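Local coordinates for Chains: A (Unidentified, PDB 6ZM9), which cleaves S-adenosyl methionine as a phage-encoded SAM lyase, releasing S-methyl-5'-thioadenosine, at residues T59-S63 with T124-E129. Where two conformers were deposited one is given. Residues are numbered along the deposited sequence.
With PO4 (phosphate ion), chain B.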
ATOM      1  N   THR A  59      -1.637   2.738 -19.920  1.00 15.87           N
ATOM      2  CA  THR A  59      -1.907   3.083 -21.306  1.00 17.78           C
ATOM      3  C   THR A  59      -0.687   3.791 -21.875  1.00 19.13           C
ATOM      4  O   THR A  59      -0.318   4.872 -21.402  1.00 18.54           O
ATOM      5  CB  THR A  59      -3.134   3.982 -21.419  1.00 18.63           C
ATOM      6  OG1 THR A  59      -4.269   3.307 -20.874  1.00 19.75           O
ATOM      7  CG2 THR A  59      -3.406   4.313 -22.890  1.00 21.80           C
ATOM      8  N   GLU A  60      -0.061   3.189 -22.884  0.90 19.77           N
ATOM      9  CA  GLU A  60       1.094   3.809 -23.515  0.90 22.11           C
ATOM     10  C   GLU A  60       0.687   5.122 -24.170  0.90 26.05           C
ATOM     11  O   GLU A  60      -0.300   5.185 -24.904  0.90 25.56           O
ATOM     12  CB  GLU A  60       1.690   2.894 -24.581  0.90 25.18           C
ATOM     13  CG  GLU A  60       2.257   1.613 -24.038  0.90 29.80           C
ATOM     14  CD  GLU A  60       2.975   0.814 -25.093  0.90 35.99           C
ATOM     15  OE1 GLU A  60       3.032   1.267 -26.258  0.90 38.67           O
ATOM     16  OE2 GLU A  60       3.494  -0.263 -24.753  0.90 38.87           O
ATOM     17  N   GLN A  61       1.487   6.159 -23.934  0.90 28.78           N
ATOM     18  CA  GLN A  61       1.072   7.505 -24.299  0.90 34.22           C
ATOM     19  C   GLN A  61       1.102   7.737 -25.802  0.90 36.57           C
ATOM     20  O   GLN A  61       0.249   8.461 -26.331  0.90 36.46           O
ATOM     21  CB  GLN A  61       1.947   8.520 -23.569  0.90 37.37           C
ATOM     22  CG  GLN A  61       1.872   8.386 -22.059  0.90 43.04           C
ATOM     23  CD  GLN A  61       2.978   9.143 -21.355  0.90 48.82           C
ATOM     24  OE1 GLN A  61       4.017   9.444 -21.951  0.90 52.58           O
ATOM     25  NE2 GLN A  61       2.764   9.454 -20.077  0.90 48.13           N
ATOM     26  N   ARG A  62       2.051   7.138 -26.514  0.90 37.18           N
ATOM     27  CA  ARG A  62       2.134   7.393 -27.947  0.90 41.40           C
ATOM     28  C   ARG A  62       1.098   6.578 -28.714  0.90 42.05           C
ATOM     29  O   ARG A  62       0.279   7.137 -29.454  0.90 46.54           O
ATOM     30  CB  ARG A  62       3.553   7.099 -28.441  0.90 45.50           C
ATOM     31  CG  ARG A  62       4.623   8.018 -27.839  0.90 49.68           C
ATOM     32  CD  ARG A  62       5.809   7.235 -27.253  0.90 52.63           C
ATOM     33  NE  ARG A  62       6.163   7.696 -25.910  0.90 54.18           N
ATOM     34  CZ  ARG A  62       7.142   8.555 -25.635  0.90 53.68           C
ATOM     35  NH1 ARG A  62       7.890   9.060 -26.610  0.90 53.69           N
ATOM     36  NH2 ARG A  62       7.371   8.911 -24.377  0.90 52.70           N
ATOM     37  N   SER A  63       1.090   5.260 -28.513  0.90 37.42           N
ATOM     38  CA  SER A  63       0.267   4.369 -29.313  0.90 36.45           C
ATOM     39  C   SER A  63      -1.130   4.156 -28.751  0.90 35.56           C
ATOM     40  O   SER A  63      -2.015   3.702 -29.487  0.90 36.94           O
ATOM     41  CB  SER A  63       0.922   2.988 -29.370  0.90 36.22           C
ATOM     42  OG  SER A  63       0.874   2.402 -28.077  0.90 36.75           O
ATOM     43  N   THR A 124       8.678  11.089 -17.352  1.00 15.71           N
ATOM     44  CA  THR A 124       8.332  10.574 -18.665  1.00 15.58           C
ATOM     45  C   THR A 124       9.527  10.645 -19.591  1.00 14.93           C
ATOM     46  O   THR A 124      10.201  11.678 -19.674  1.00 16.37           O
ATOM     47  CB  THR A 124       7.158  11.363 -19.236  1.00 23.43           C
ATOM     48  OG1 THR A 124       6.057  11.247 -18.331  1.00 28.28           O
ATOM     49  CG2 THR A 124       6.752  10.815 -20.570  1.00 27.55           C
ATOM     50  N   ALA A 125       9.759   9.552 -20.303  1.00 14.29           N
ATOM     51  CA  ALA A 125      10.844   9.495 -21.260  1.00 14.95           C
ATOM     52  C   ALA A 125      10.622  10.492 -22.388  1.00 15.48           C
ATOM     53  O   ALA A 125       9.499  10.690 -22.860  1.00 17.46           O
ATOM     54  CB  ALA A 125      10.900   8.088 -21.852  1.00 16.07           C
ATOM     55  N   GLU A 126      11.714  11.093 -22.851  1.00 15.57           N
ATOM     56  CA  GLU A 126      11.682  12.060 -23.939  1.00 16.22           C
ATOM     57  C   GLU A 126      12.164  11.462 -25.260  1.00 15.78           C
ATOM     58  O   GLU A 126      12.705  12.175 -26.112  1.00 16.69           O
ATOM     59  CB  GLU A 126      12.486  13.297 -23.554  1.00 17.98           C
ATOM     60  CG  GLU A 126      11.869  14.119 -22.430  1.00 19.24           C
ATOM     61  CD  GLU A 126      12.753  15.294 -22.033  1.00 22.79           C
ATOM     62  OE1 GLU A 126      12.971  16.193 -22.856  1.00 29.34           O
ATOM     63  OE2 GLU A 126      13.292  15.318 -20.918  1.00 24.27           O
ATOM     64  N   TRP A 127      11.963  10.162 -25.445  1.00 16.95           N
ATOM     65  CA  TRP A 127      12.275   9.509 -26.700  1.00 16.51           C
ATOM     66  C   TRP A 127      11.776  10.319 -27.890  1.00 16.58           C
ATOM     67  O   TRP A 127      10.605  10.713 -27.947  1.00 19.35           O
ATOM     68  CB  TRP A 127      11.605   8.137 -26.711  1.00 17.86           C
ATOM     69  CG  TRP A 127      12.002   7.227 -25.571  1.00 16.81           C
ATOM     70  CD1 TRP A 127      13.217   7.163 -24.938  1.00 17.68           C
ATOM     71  CD2 TRP A 127      11.183   6.234 -24.964  1.00 17.82           C
ATOM     72  NE1 TRP A 127      13.190   6.194 -23.956  1.00 15.78           N
ATOM     73  CE2 TRP A 127      11.952   5.603 -23.964  1.00 15.99           C
ATOM     74  CE3 TRP A 127       9.867   5.805 -25.170  1.00 19.65           C
ATOM     75  CZ2 TRP A 127      11.444   4.583 -23.172  1.00 17.73           C
ATOM     76  CZ3 TRP A 127       9.369   4.791 -24.379  1.00 20.70           C
ATOM     77  CH2 TRP A 127      10.147   4.202 -23.389  1.00 19.25           C
ATOM     78  N   TYR A 128      12.662  10.513 -28.867  1.00 15.41           N
ATOM     79  CA  TYR A 128      12.372  11.398 -29.980  1.00 16.31           C
ATOM     80  C   TYR A 128      11.235  10.834 -30.818  1.00 21.74           C
ATOM     81  O   TYR A 128      11.225   9.642 -31.141  1.00 26.20           O
ATOM     82  CB  TYR A 128      13.604  11.546 -30.880  1.00 16.94           C
ATOM     83  CG  TYR A 128      13.362  12.599 -31.923  1.00 16.68           C
ATOM     84  CD1 TYR A 128      13.538  13.932 -31.621  1.00 18.98           C
ATOM     85  CD2 TYR A 128      12.887  12.271 -33.183  1.00 17.71           C
ATOM     86  CE1 TYR A 128      13.278  14.917 -32.540  1.00 21.77           C
ATOM     87  CE2 TYR A 128      12.618  13.262 -34.125  1.00 19.61           C
ATOM     88  CZ  TYR A 128      12.818  14.584 -33.794  1.00 23.02           C
ATOM     89  OH  TYR A 128      12.551  15.572 -34.721  1.00 26.40           O
ATOM     90  N   GLU A 129      10.297  11.701 -31.207  1.00 27.90           N
ATOM     91  CA  GLU A 129       9.180  11.328 -32.074  1.00 35.60           C
ATOM     92  C   GLU A 129       9.165  12.268 -33.270  1.00 40.30           C
ATOM     93  O   GLU A 129       9.055  13.485 -33.092  1.00 42.52           O
ATOM     94  CB  GLU A 129       7.860  11.416 -31.290  1.00 40.43           C
ATOM     95  CG  GLU A 129       7.826  10.522 -30.044  1.00 47.18           C
ATOM     96  CD  GLU A 129       8.092   9.054 -30.364  1.00 52.52           C
ATOM     97  OE1 GLU A 129       7.910   8.658 -31.539  1.00 56.75           O
ATOM     98  OE2 GLU A 129       8.476   8.300 -29.438  1.00 52.04           O
TER
HETATM   99  P   PO4 B 201      16.522   4.787 -21.564  0.50 14.69           P
HETATM  100  O1  PO4 B 201      15.096   5.019 -22.020  0.50 17.93           O
HETATM  101  O2  PO4 B 201      17.346   4.727 -22.838  0.50 17.58           O
HETATM  102  O3  PO4 B 201      16.955   5.943 -20.700  0.50 14.47           O
HETATM  103  O4  PO4 B 201      16.624   3.490 -20.779  0.50 16.55           O
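At the rim of the pocket that holds a bound proline, the turn leading from strand 49-59 to strand 66-77 meets the tail that follows strand 116-124. R62 spans the gap; arginine suits the place because its long chain carries a planar cation with several N-H donors. Its NH1 forms a salt bridge with E129, which supplies the opposite charge, NH1 to OE2 at 3.0 Å, while its NH2 donates to the backbone carbonyl of A125, NH2 to O at 3.2 Å. Both acceptors lie near the guanidinium plane, where the N-H bonds point; CE3 of W127 lies over one face of the group. The ends of strands 49-59 and 116-124 of the antiparallel sheet are thus joined. The carboxylate of E105, a proline-pocket residue, forms a salt bridge with R62 NE through OE2 and accepts from Q61 N through OE1, and the E105 backbone hydrogen-bonds to that of A125. The methyl of T124 packs on the amide of Q61, OE1 to CG2 at 3.4 Å, and T124 itself continues the sheet into a second subunit. The side chain of W127, about 5 Å from the bound proline, donates from NE1 to O1 of a phosphate at 3.0 Å.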